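Local coordinates for YARHG domain-containing protein (PDB 4G2A) that is of unknown function but may bind a nutrient, and joins a strand-rich DUF4424 region to a YARHG domain, at residues T4-E9 with Q89-D94; P19-V24 with F50-T55; T55-V60 with P132-V137; P69-N74 with Q83-G88. All blocks are in the same frame, centred on the assembly; numbering follows the deposited sequence.

Overall arrangement
The four contacts all involve the strand-rich part of the chain, and no active site is known for it. Interactions 1 and 4 are neighbours, with centres about 7 Å apart. Segment 69-74 joins them: the Q89 O to N71 N pair (2.7 Å) and the L91 N to P69 O pair (3.0 Å) are probable hydrogen bonds. Interactions 2 and 3 form a second cluster, with centres about 9 Å apart. They share T55, and strands 43-54 and 136-150 run side by side between them. The clusters lie well apart: the centres of interactions 1 and 2 are about 28 Å from each other. A sulfate sits beside T4 in interaction 1.

Interaction 1: T4-E9 with Q89-D94; sequences TAVGGE and QALVYD. With SO4 (sulfate ion), chain K.
L91 packs against the loop at G7 and G8, and this is the close, buried part of the contact. Its CB lies 3.6 Å from G8 CA. G8 has backbone angles that favour glycine, and G8 CA comes straight onto L91 O in a CA-H...O contact (3.5 Å, 169° at the hydrogen). No direct hydrogen bond links the segments. G7 O and L91 O lie 3.4 Å apart, but both are acceptors and cannot bond each other. A water bridges instead: it donates to G7 O and accepts from Y93 OH, lying in the ring plane at the tyrosine edge.

V6 sits at the partly exposed edge. Its CG1 is anti to the backbone N (chi1 176°) and from there meets L91 CD1 at 3.6 Å, the two side chains crossing at about a right angle. Beyond it, T4 N makes a weak hydrogen bond to O1 of a sulfate, probably from the crystallisation liquor, which N2 also binds. The loose part is V92 CG2, 4.1 Å from E9 O.

The contact joins the end of strand 4-6 to the loop before strand 95-99. G7 bonds to T148 of strand 136-150, while V92 rests on F66 and F68 of strand 60-68.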
loop_
_atom_site.group_PDB
_atom_site.type_symbol
_atom_site.label_atom_id
_atom_site.label_comp_id
_atom_site.label_asym_id
_atom_site.label_seq_id
_atom_site.Cartn_x
_atom_site.Cartn_y
_atom_site.Cartn_z
ATOM N N THR A 4 -1.982 1.338 -14.010
ATOM C CA THR A 4 -2.133 1.452 -12.573
ATOM C C THR A 4 -3.385 2.213 -12.172
ATOM O O THR A 4 -3.648 3.296 -12.707
ATOM C CB THR A 4 -0.876 2.186 -12.016
ATOM O OG1 THR A 4 0.289 1.499 -12.463
ATOM C CG2 THR A 4 -0.862 2.318 -10.473
ATOM N N ALA A 5 -4.125 1.668 -11.195
ATOM C CA ALA A 5 -5.209 2.403 -10.569
ATOM C C ALA A 5 -4.604 3.013 -9.305
ATOM O O ALA A 5 -4.279 2.296 -8.350
ATOM C CB ALA A 5 -6.389 1.503 -10.275
ATOM N N VAL A 6 -4.324 4.321 -9.377
ATOM C CA VAL A 6 -3.689 5.156 -8.358
ATOM C C VAL A 6 -4.681 5.411 -7.211
ATOM O O VAL A 6 -5.814 5.880 -7.438
ATOM C CB VAL A 6 -3.149 6.467 -9.015
ATOM C CG1 VAL A 6 -2.571 7.428 -7.979
ATOM C CG2 VAL A 6 -2.091 6.148 -10.066
ATOM N N GLY A 7 -4.238 5.075 -5.990
ATOM C CA GLY A 7 -5.043 5.199 -4.783
ATOM C C GLY A 7 -4.644 6.275 -3.786
ATOM O O GLY A 7 -5.416 6.585 -2.877
ATOM N N GLY A 8 -3.460 6.848 -3.951
ATOM C CA GLY A 8 -2.933 7.858 -3.034
ATOM C C GLY A 8 -1.866 7.274 -2.137
ATOM O O GLY A 8 -1.656 6.057 -2.118
ATOM N N GLU A 9 -1.156 8.137 -1.414
ATOM C CA GLU A 9 -0.074 7.697 -0.532
ATOM C C GLU A 9 0.192 8.712 0.584
ATOM O O GLU A 9 -0.245 9.869 0.510
ATOM C CB GLU A 9 1.226 7.425 -1.330
ATOM C CG GLU A 9 1.809 8.596 -2.131
ATOM C CD GLU A 9 3.292 8.473 -2.465
ATOM O OE1 GLU A 9 4.020 7.737 -1.755
ATOM O OE2 GLU A 9 3.747 9.166 -3.400
ATOM N N GLN A 89 -9.459 16.662 -6.822
ATOM C CA GLN A 89 -9.566 16.195 -5.441
ATOM C C GLN A 89 -8.349 15.398 -4.995
ATOM O O GLN A 89 -7.734 14.666 -5.800
ATOM C CB GLN A 89 -10.817 15.348 -5.250
ATOM C CG GLN A 89 -11.969 16.174 -4.732
ATOM C CD GLN A 89 -13.220 15.595 -5.257
ATOM O OE1 GLN A 89 -13.709 15.996 -6.314
ATOM N NE2 GLN A 89 -13.707 14.578 -4.579
ATOM N N ALA A 90 -8.028 15.538 -3.689
ATOM C CA ALA A 90 -6.924 14.849 -3.031
ATOM C C ALA A 90 -7.168 13.349 -3.012
ATOM O O ALA A 90 -8.318 12.906 -2.890
ATOM C CB ALA A 90 -6.780 15.357 -1.609
ATOM N N LEU A 91 -6.090 12.567 -3.108
ATOM C CA LEU A 91 -6.206 11.110 -3.032
ATOM C C LEU A 91 -5.901 10.683 -1.577
ATOM O O LEU A 91 -5.379 9.602 -1.312
ATOM C CB LEU A 91 -5.305 10.421 -4.087
ATOM C CG LEU A 91 -5.642 10.712 -5.586
ATOM C CD1 LEU A 91 -4.685 9.990 -6.496
ATOM C CD2 LEU A 91 -7.036 10.293 -5.939
ATOM N N VAL A 92 -6.293 11.565 -0.646
ATOM C CA VAL A 92 -6.192 11.521 0.810
ATOM C C VAL A 92 -7.596 11.855 1.325
ATOM O O VAL A 92 -8.252 12.747 0.803
ATOM C CB VAL A 92 -5.072 12.498 1.333
ATOM C CG1 VAL A 92 -5.224 12.811 2.817
ATOM C CG2 VAL A 92 -3.693 11.933 1.058
ATOM N N TYR A 93 -8.075 11.101 2.313
ATOM C CA TYR A 93 -9.426 11.263 2.813
ATOM C C TYR A 93 -9.426 11.507 4.288
ATOM O O TYR A 93 -8.738 10.802 5.027
ATOM C CB TYR A 93 -10.260 9.999 2.477
ATOM C CG TYR A 93 -10.237 9.688 1.005
ATOM C CD1 TYR A 93 -11.038 10.394 0.113
ATOM C CD2 TYR A 93 -9.341 8.762 0.483
ATOM C CE1 TYR A 93 -10.976 10.160 -1.258
ATOM C CE2 TYR A 93 -9.250 8.542 -0.891
ATOM C CZ TYR A 93 -10.083 9.232 -1.754
ATOM O OH TYR A 93 -10.021 9.026 -3.105
ATOM N N ASP A 94 -10.242 12.477 4.717
ATOM C CA ASP A 94 -10.504 12.836 6.117
ATOM C C ASP A 94 -9.204 13.089 6.866
ATOM O O ASP A 94 -8.959 12.518 7.931
ATOM C CB ASP A 94 -11.368 11.758 6.822
ATOM C CG ASP A 94 -12.642 11.412 6.060
ATOM O OD1 ASP A 94 -13.463 12.332 5.818
ATOM O OD2 ASP A 94 -12.805 10.230 5.679
HETATM S S SO4 K . -0.762 4.715 -16.219
HETATM O O1 SO4 K . -1.953 4.379 -15.433
HETATM O O2 SO4 K . -0.985 4.382 -17.634
HETATM O O3 SO4 K . -0.507 6.158 -16.099
HETATM O O4 SO4 K . 0.388 3.962 -15.703
HETATM O O HOH W 1 -8.117 7.216 -3.752
#

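Interaction 2: P19-V24 with F50-T55; sequences PHIKMV and FTFKNT
I21, K22 and M23 pair with N54, K53 and F52 in an antiparallel beta hairpin made by strands 21-33 and 43-54. K22 and K53 are the hydrogen-bonded pair: K22 N donates to K53 O at 2.9 Å, and K53 N to K22 O at 2.7 Å. V24 N to T51 O and T55 N to H20 O continue the pairing on either side. I21 with N54 and M23 with F52 are non-hydrogen-bonded pairs.

The face carrying I21, M23, F52 and N54 is buried and mostly apolar. M23, a selenomethionine, lies side by side with F52 and points the same way. Its CE touches CE1 of the F52 ring at 3.6 Å. The M23 SE atom lies obliquely to the F52 ring, 5.4 Å from its centroid, in a Met-aromatic contact. I21 crosses F52 at about a right angle, with I21 CG2 3.7 Å from F52 CB. CG2 is anti to the backbone N, while CD1 turns to N54 CA and CB.

T55 CG2 lies against CG and CD of K22. V24 CG2 meets T51 CG2.

Further out, W167 meets the F52 ring and also touches M23. N54 OD1 accepts from L56 N. T51 OG1 bonds to S25 OG, and T55 OG1 to Q168 OE1.

K22 NZ and K53 NZ lie 5.2 Å apart, and their like charges probably repel. One water accepts from both, at 3.0 Å from K22 NZ and 2.9 Å from K53 NZ.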
loop_
_atom_site.group_PDB
_atom_site.type_symbol
_atom_site.label_atom_id
_atom_site.label_comp_id
_atom_site.label_asym_id
_atom_site.label_seq_id
_atom_site.Cartn_x
_atom_site.Cartn_y
_atom_site.Cartn_z
ATOM N N PRO A 19 13.908 25.786 8.218
ATOM C CA PRO A 19 14.015 26.128 9.639
ATOM C C PRO A 19 15.068 25.315 10.385
ATOM O O PRO A 19 15.554 24.289 9.897
ATOM C CB PRO A 19 12.614 25.802 10.158
ATOM C CG PRO A 19 12.213 24.613 9.373
ATOM C CD PRO A 19 12.867 24.756 8.008
ATOM N N HIS A 20 15.381 25.761 11.600
ATOM C CA HIS A 20 16.304 25.054 12.466
ATOM C C HIS A 20 15.469 24.154 13.393
ATOM O O HIS A 20 15.519 24.268 14.615
ATOM C CB HIS A 20 17.206 26.052 13.197
ATOM C CG HIS A 20 18.191 26.710 12.281
ATOM N ND1 HIS A 20 19.536 26.389 12.318
ATOM C CD2 HIS A 20 17.982 27.602 11.284
ATOM C CE1 HIS A 20 20.103 27.113 11.367
ATOM N NE2 HIS A 20 19.205 27.848 10.710
ATOM N N ILE A 21 14.656 23.280 12.761
ATOM C CA ILE A 21 13.772 22.306 13.392
ATOM C C ILE A 21 14.194 20.923 12.906
ATOM O O ILE A 21 14.214 20.686 11.694
ATOM C CB ILE A 21 12.256 22.582 13.082
ATOM C CG1 ILE A 21 11.794 24.047 13.378
ATOM C CG2 ILE A 21 11.335 21.503 13.702
ATOM C CD1 ILE A 21 11.651 24.436 14.822
ATOM N N LYS A 22 14.523 20.006 13.841
ATOM C CA LYS A 22 14.926 18.649 13.463
ATOM C C LYS A 22 13.829 17.657 13.797
ATOM O O LYS A 22 13.113 17.818 14.781
ATOM C CB LYS A 22 16.291 18.238 14.064
ATOM C CG LYS A 22 16.395 18.162 15.574
ATOM C CD LYS A 22 17.825 17.797 16.000
ATOM C CE LYS A 22 17.939 17.569 17.492
ATOM N NZ LYS A 22 19.346 17.353 17.934
HETATM N N MSE A 23 13.657 16.662 12.923
HETATM C CA MSE A 23 12.685 15.587 13.090
HETATM C C MSE A 23 13.399 14.505 13.864
HETATM O O MSE A 23 14.405 14.004 13.381
HETATM C CB MSE A 23 12.184 15.124 11.723
HETATM C CG MSE A 23 10.840 14.462 11.793
HETATM SE SE MSE A 23 10.434 13.642 10.092
HETATM C CE MSE A 23 9.362 14.997 9.320
ATOM N N VAL A 24 12.993 14.236 15.109
ATOM C CA VAL A 24 13.762 13.323 15.942
ATOM C C VAL A 24 13.174 11.905 16.004
ATOM O O VAL A 24 13.918 10.968 16.284
ATOM C CB VAL A 24 14.040 13.897 17.354
ATOM C CG1 VAL A 24 15.036 15.053 17.283
ATOM C CG2 VAL A 24 12.761 14.343 18.038
ATOM N N PHE A 50 4.905 12.277 14.852
ATOM C CA PHE A 50 6.187 12.906 14.556
ATOM C C PHE A 50 6.608 13.751 15.723
ATOM O O PHE A 50 5.780 14.439 16.331
ATOM C CB PHE A 50 6.119 13.794 13.290
ATOM C CG PHE A 50 5.366 13.222 12.120
ATOM C CD1 PHE A 50 6.001 12.391 11.202
ATOM C CD2 PHE A 50 4.014 13.491 11.945
ATOM C CE1 PHE A 50 5.283 11.811 10.138
ATOM C CE2 PHE A 50 3.303 12.918 10.886
ATOM C CZ PHE A 50 3.949 12.089 9.983
ATOM N N THR A 51 7.898 13.725 16.024
ATOM C CA THR A 51 8.465 14.511 17.111
ATOM C C THR A 51 9.464 15.446 16.465
ATOM O O THR A 51 10.342 14.993 15.733
ATOM C CB THR A 51 9.069 13.582 18.192
ATOM O OG1 THR A 51 8.126 12.577 18.559
ATOM C CG2 THR A 51 9.498 14.312 19.416
ATOM N N PHE A 52 9.294 16.735 16.681
ATOM C CA PHE A 52 10.163 17.781 16.137
ATOM C C PHE A 52 10.827 18.524 17.253
ATOM O O PHE A 52 10.178 18.771 18.269
ATOM C CB PHE A 52 9.359 18.776 15.287
ATOM C CG PHE A 52 8.777 18.209 14.018
ATOM C CD1 PHE A 52 9.517 18.191 12.844
ATOM C CD2 PHE A 52 7.476 17.730 13.986
ATOM C CE1 PHE A 52 8.973 17.681 11.670
ATOM C CE2 PHE A 52 6.929 17.225 12.813
ATOM C CZ PHE A 52 7.672 17.214 11.656
ATOM N N LYS A 53 12.095 18.917 17.078
ATOM C CA LYS A 53 12.773 19.700 18.097
ATOM C C LYS A 53 13.313 21.038 17.538
ATOM O O LYS A 53 14.015 21.064 16.521
ATOM C CB LYS A 53 13.908 18.918 18.790
ATOM C CG LYS A 53 14.371 19.630 20.067
ATOM C CD LYS A 53 15.567 18.993 20.747
ATOM C CE LYS A 53 16.236 19.917 21.756
ATOM N NZ LYS A 53 17.234 20.829 21.109
ATOM N N ASN A 54 12.991 22.142 18.243
ATOM C CA ASN A 54 13.532 23.457 17.961
ATOM C C ASN A 54 14.973 23.470 18.500
ATOM O O ASN A 54 15.169 23.306 19.703
ATOM C CB ASN A 54 12.673 24.550 18.608
ATOM C CG ASN A 54 13.204 25.953 18.379
ATOM O OD1 ASN A 54 14.028 26.192 17.504
ATOM N ND2 ASN A 54 12.707 26.917 19.121
ATOM N N THR A 55 15.975 23.607 17.618
ATOM C CA THR A 55 17.367 23.562 18.061
ATOM C C THR A 55 17.896 24.951 18.445
ATOM O O THR A 55 19.027 25.051 18.937
ATOM C CB THR A 55 18.258 22.903 17.014
ATOM O OG1 THR A 55 18.327 23.742 15.864
ATOM C CG2 THR A 55 17.793 21.510 16.656
HETATM O O HOH W 2 19.457 19.913 19.556
#

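Interaction 3: T55-V60 with P132-V137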
loop_
_atom_site.group_PDB
_atom_site.type_symbol
_atom_site.label_atom_id
_atom_site.label_comp_id
_atom_site.label_asym_id
_atom_site.label_seq_id
_atom_site.Cartn_x
_atom_site.Cartn_y
_atom_site.Cartn_z
ATOM N N THR A 55 15.975 23.607 17.618
ATOM C CA THR A 55 17.367 23.562 18.061
ATOM C C THR A 55 17.896 24.951 18.445
ATOM O O THR A 55 19.027 25.051 18.937
ATOM C CB THR A 55 18.258 22.903 17.014
ATOM O OG1 THR A 55 18.327 23.742 15.864
ATOM C CG2 THR A 55 17.793 21.510 16.656
ATOM N N LEU A 56 17.067 26.003 18.263
ATOM C CA LEU A 56 17.396 27.393 18.604
ATOM C C LEU A 56 16.899 27.758 19.989
ATOM O O LEU A 56 15.786 27.392 20.355
ATOM C CB LEU A 56 16.781 28.368 17.583
ATOM C CG LEU A 56 17.175 28.216 16.129
ATOM C CD1 LEU A 56 16.454 29.254 15.275
ATOM C CD2 LEU A 56 18.692 28.360 15.935
ATOM N N ASN A 57 17.666 28.546 20.735
ATOM C CA ASN A 57 17.201 28.931 22.059
ATOM C C ASN A 57 16.336 30.208 21.951
ATOM O O ASN A 57 16.557 31.197 22.646
ATOM C CB ASN A 57 18.365 29.050 23.046
ATOM C CG ASN A 57 17.945 29.336 24.479
ATOM O OD1 ASN A 57 16.980 28.769 25.022
ATOM N ND2 ASN A 57 18.626 30.288 25.097
ATOM N N LYS A 58 15.318 30.155 21.076
ATOM C CA LYS A 58 14.360 31.240 20.855
ATOM C C LYS A 58 13.051 30.665 20.282
ATOM O O LYS A 58 13.057 29.577 19.712
ATOM C CB LYS A 58 14.940 32.363 19.949
ATOM C CG LYS A 58 15.214 31.979 18.480
ATOM C CD LYS A 58 15.207 33.216 17.579
ATOM C CE LYS A 58 15.815 32.993 16.215
ATOM N NZ LYS A 58 15.811 34.241 15.377
ATOM N N GLU A 59 11.940 31.396 20.454
ATOM C CA GLU A 59 10.624 31.026 19.955
ATOM C C GLU A 59 10.596 31.134 18.411
ATOM O O GLU A 59 11.056 32.130 17.844
ATOM C CB GLU A 59 9.546 31.922 20.584
ATOM C CG GLU A 59 8.133 31.399 20.424
ATOM C CD GLU A 59 7.193 32.374 19.751
ATOM O OE1 GLU A 59 7.118 32.360 18.501
ATOM O OE2 GLU A 59 6.532 33.156 20.471
ATOM N N VAL A 60 10.109 30.075 17.735
ATOM C CA VAL A 60 10.031 30.071 16.282
ATOM C C VAL A 60 8.631 29.658 15.867
ATOM O O VAL A 60 8.041 28.763 16.477
ATOM C CB VAL A 60 11.126 29.214 15.577
ATOM C CG1 VAL A 60 12.512 29.833 15.715
ATOM C CG2 VAL A 60 11.137 27.787 16.072
ATOM N N PRO A 132 8.310 27.086 21.382
ATOM C CA PRO A 132 9.030 27.859 22.412
ATOM C C PRO A 132 10.561 27.595 22.358
ATOM O O PRO A 132 10.982 26.650 21.677
ATOM C CB PRO A 132 8.436 27.311 23.732
ATOM C CG PRO A 132 7.141 26.700 23.358
ATOM C CD PRO A 132 7.374 26.123 22.000
ATOM N N PRO A 133 11.423 28.363 23.073
ATOM C CA PRO A 133 12.880 28.088 23.007
ATOM C C PRO A 133 13.268 26.650 23.389
ATOM O O PRO A 133 12.860 26.145 24.437
ATOM C CB PRO A 133 13.476 29.096 24.005
ATOM C CG PRO A 133 12.492 30.210 24.042
ATOM C CD PRO A 133 11.144 29.546 23.914
ATOM N N LEU A 134 14.040 25.994 22.501
ATOM C CA LEU A 134 14.584 24.623 22.588
ATOM C C LEU A 134 13.510 23.511 22.807
ATOM O O LEU A 134 13.849 22.380 23.188
ATOM C CB LEU A 134 15.684 24.538 23.676
ATOM C CG LEU A 134 16.998 25.270 23.353
ATOM C CD1 LEU A 134 17.929 25.268 24.546
ATOM C CD2 LEU A 134 17.697 24.679 22.101
ATOM N N ALA A 135 12.244 23.818 22.488
ATOM C CA ALA A 135 11.111 22.941 22.727
ATOM C C ALA A 135 10.844 21.917 21.631
ATOM O O ALA A 135 11.270 22.068 20.491
ATOM C CB ALA A 135 9.865 23.770 22.948
ATOM N N THR A 136 10.140 20.841 22.027
ATOM C CA THR A 136 9.691 19.722 21.208
ATOM C C THR A 136 8.190 19.928 20.891
ATOM O O THR A 136 7.412 20.332 21.761
ATOM C CB THR A 136 9.972 18.389 21.957
ATOM O OG1 THR A 136 11.379 18.212 22.130
ATOM C CG2 THR A 136 9.419 17.178 21.246
ATOM N N VAL A 137 7.794 19.664 19.664
ATOM C CA VAL A 137 6.390 19.777 19.266
ATOM C C VAL A 137 5.978 18.433 18.699
ATOM O O VAL A 137 6.717 17.836 17.915
ATOM C CB VAL A 137 6.116 20.975 18.300
ATOM C CG1 VAL A 137 4.761 20.871 17.613
ATOM C CG2 VAL A 137 6.226 22.300 19.051
#
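L134 N donates to L56 O at 3.1 Å, the one hydrogen bond between the two segments. The N-H...O angle is 150°. Both segments bend here. P132 to A135 form a type II beta turn, closed by A135 N to P132 O. In segment 55-60, N57 is the centre of an inverse gamma turn, in which K58 N makes a weak bond to L56 O. That oxygen therefore accepts from both segments. The backbones come nearest at K58 with P133 and at E59 with P132.

The side chains of the beta turn lie against this bend. P133 CB is 3.6 Å from K58 N, and P133 CG reaches E59 N at 3.8 Å. The ring thus touches mainly backbone. L134 spreads its two methyls: L134 CD2 comes to T55 O at 3.5 Å, while L134 CD1 meets N57 OD1 at 3.7 Å. N57 CG is anti to the backbone N (chi1 -175°), which sets it beside L134 CD1. N57 OD1 also meets P133 CB at 3.7 Å. E59 CG makes a longer contact with P132 CA.

The contact joins the loop after strand 43-54 to the turn leading into strand 136-150. N54 ND2 ties both sides together, donating to K58 O and P132 O. Most of the touching residues are exposed. With no salt bridge and a single direct hydrogen bond, the direct contact is probably mostly van der Waals, proline and leucine carbons lying on polar backbone atoms, with N54 bridging the two backbones.

Interaction 4: P69-N74 with Q83-G88; sequences PINDGN and QQTNVG
N71 and T85 cross at about a right angle, joined through N71 ND2 and T85 OG1. N71 ND2 donates to T85 OG1 at 3.2 Å in a nearly straight bond (172°). OG1 lies close to the amide plane of N71, only 7° out of it. T85 OG1 stands anti to its own backbone N (chi1 -166°), the position from which it meets ND2. The other end of the amide turns back to its own segment: N71 OD1 accepts from G73 N at 3.0 Å, in the carbonyl plane, and closes an Asx turn. The amide is thus held at both ends. N86 O lies against N71 CB at 3.2 Å.

The backbone of N71 makes the second link. G88 N donates to N71 O at 2.6 Å, and V87 CA adds a CA-H...O contact to the same oxygen. V87 lies beside the turn, with V87 CG2 3.7 Å from G73 CA. I70 CD1 touches G88 CA more loosely, at 4.1 Å. A second Asx turn follows, where D72 OD1 accepts from N74 N.

The segments are loops before and after the short strand 76-77 in the chain, whose I77 touches N71 and T85. R108 bonds to G88 O. N71 is the one buried residue of the contact; half of the touching residues are exposed. Both ends of its amide and its carbonyl O have partners, and N71 carries both direct hydrogen bonds between the loops, one through its side chain and one through its backbone.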
loop_
_atom_site.group_PDB
_atom_site.type_symbol
_atom_site.label_atom_id
_atom_site.label_comp_id
_atom_site.label_asym_id
_atom_site.label_seq_id
_atom_site.Cartn_x
_atom_site.Cartn_y
_atom_site.Cartn_z
ATOM N N PRO A 69 -0.882 13.568 -3.565
ATOM C CA PRO A 69 -1.270 13.474 -4.991
ATOM C C PRO A 69 -2.754 13.816 -5.158
ATOM O O PRO A 69 -3.527 13.764 -4.203
ATOM C CB PRO A 69 -0.978 12.002 -5.340
ATOM C CG PRO A 69 -1.081 11.257 -4.041
ATOM C CD PRO A 69 -0.847 12.234 -2.919
ATOM N N ILE A 70 -3.158 14.185 -6.365
ATOM C CA ILE A 70 -4.561 14.526 -6.636
ATOM C C ILE A 70 -5.088 13.741 -7.822
ATOM O O ILE A 70 -4.300 13.156 -8.580
ATOM C CB ILE A 70 -4.763 16.037 -6.878
ATOM C CG1 ILE A 70 -4.002 16.531 -8.132
ATOM C CG2 ILE A 70 -4.500 16.867 -5.630
ATOM C CD1 ILE A 70 -4.709 17.697 -8.888
ATOM N N ASN A 71 -6.418 13.778 -8.024
ATOM C CA ASN A 71 -7.011 13.192 -9.217
ATOM C C ASN A 71 -6.849 14.229 -10.329
ATOM O O ASN A 71 -7.473 15.285 -10.288
ATOM C CB ASN A 71 -8.480 12.784 -8.993
ATOM C CG ASN A 71 -9.108 12.059 -10.157
ATOM O OD1 ASN A 71 -8.644 12.117 -11.316
ATOM N ND2 ASN A 71 -10.221 11.397 -9.881
ATOM N N ASP A 72 -5.924 13.981 -11.258
ATOM C CA ASP A 72 -5.669 14.951 -12.326
ATOM C C ASP A 72 -6.414 14.585 -13.631
ATOM O O ASP A 72 -6.243 15.264 -14.639
ATOM C CB ASP A 72 -4.156 15.108 -12.573
ATOM C CG ASP A 72 -3.417 13.836 -12.937
ATOM O OD1 ASP A 72 -4.086 12.838 -13.305
ATOM O OD2 ASP A 72 -2.166 13.828 -12.836
ATOM N N GLY A 73 -7.247 13.548 -13.571
ATOM C CA GLY A 73 -8.048 13.055 -14.680
ATOM C C GLY A 73 -7.330 12.239 -15.733
ATOM O O GLY A 73 -7.931 11.915 -16.750
ATOM N N ASN A 74 -6.059 11.878 -15.501
ATOM C CA ASN A 74 -5.229 11.119 -16.453
ATOM C C ASN A 74 -5.215 9.628 -16.187
ATOM O O ASN A 74 -4.861 8.831 -17.067
ATOM C CB ASN A 74 -3.778 11.621 -16.395
ATOM C CG ASN A 74 -3.504 12.795 -17.292
ATOM O OD1 ASN A 74 -3.140 13.875 -16.827
ATOM N ND2 ASN A 74 -3.642 12.602 -18.607
ATOM N N GLN A 83 -16.073 6.294 -0.408
ATOM C CA GLN A 83 -15.508 7.563 -0.876
ATOM C C GLN A 83 -15.799 7.793 -2.343
ATOM O O GLN A 83 -15.893 6.852 -3.120
ATOM C CB GLN A 83 -13.983 7.658 -0.645
ATOM C CG GLN A 83 -13.527 7.437 0.801
ATOM C CD GLN A 83 -13.983 8.450 1.843
ATOM O OE1 GLN A 83 -14.197 8.102 3.016
ATOM N NE2 GLN A 83 -14.091 9.727 1.474
ATOM N N GLN A 84 -15.915 9.062 -2.710
ATOM C CA GLN A 84 -16.120 9.525 -4.075
ATOM C C GLN A 84 -14.936 10.376 -4.450
ATOM O O GLN A 84 -14.265 10.919 -3.570
ATOM C CB GLN A 84 -17.449 10.300 -4.199
ATOM C CG GLN A 84 -18.673 9.402 -3.978
ATOM C CD GLN A 84 -20.006 10.118 -3.990
ATOM O OE1 GLN A 84 -20.195 11.181 -3.379
ATOM N NE2 GLN A 84 -20.988 9.489 -4.618
ATOM N N THR A 85 -14.638 10.449 -5.749
ATOM C CA THR A 85 -13.512 11.213 -6.303
ATOM C C THR A 85 -13.965 11.929 -7.552
ATOM O O THR A 85 -15.040 11.640 -8.074
ATOM C CB THR A 85 -12.292 10.283 -6.597
ATOM O OG1 THR A 85 -11.121 11.073 -6.812
ATOM C CG2 THR A 85 -12.505 9.345 -7.794
ATOM N N ASN A 86 -13.138 12.868 -8.013
ATOM C CA ASN A 86 -13.241 13.635 -9.256
ATOM C C ASN A 86 -11.968 14.451 -9.445
ATOM O O ASN A 86 -11.157 14.538 -8.520
ATOM C CB ASN A 86 -14.485 14.514 -9.301
ATOM C CG ASN A 86 -15.666 13.872 -9.983
ATOM O OD1 ASN A 86 -16.771 13.837 -9.438
ATOM N ND2 ASN A 86 -15.467 13.363 -11.188
ATOM N N VAL A 87 -11.774 15.003 -10.647
ATOM C CA VAL A 87 -10.613 15.808 -11.008
ATOM C C VAL A 87 -10.427 16.963 -9.981
ATOM O O VAL A 87 -11.390 17.640 -9.616
ATOM C CB VAL A 87 -10.705 16.348 -12.472
ATOM C CG1 VAL A 87 -9.510 17.234 -12.831
ATOM C CG2 VAL A 87 -10.838 15.203 -13.472
ATOM N N GLY A 88 -9.190 17.127 -9.526
ATOM C CA GLY A 88 -8.804 18.178 -8.604
ATOM C C GLY A 88 -8.857 17.806 -7.143
ATOM O O GLY A 88 -8.377 18.571 -6.308
#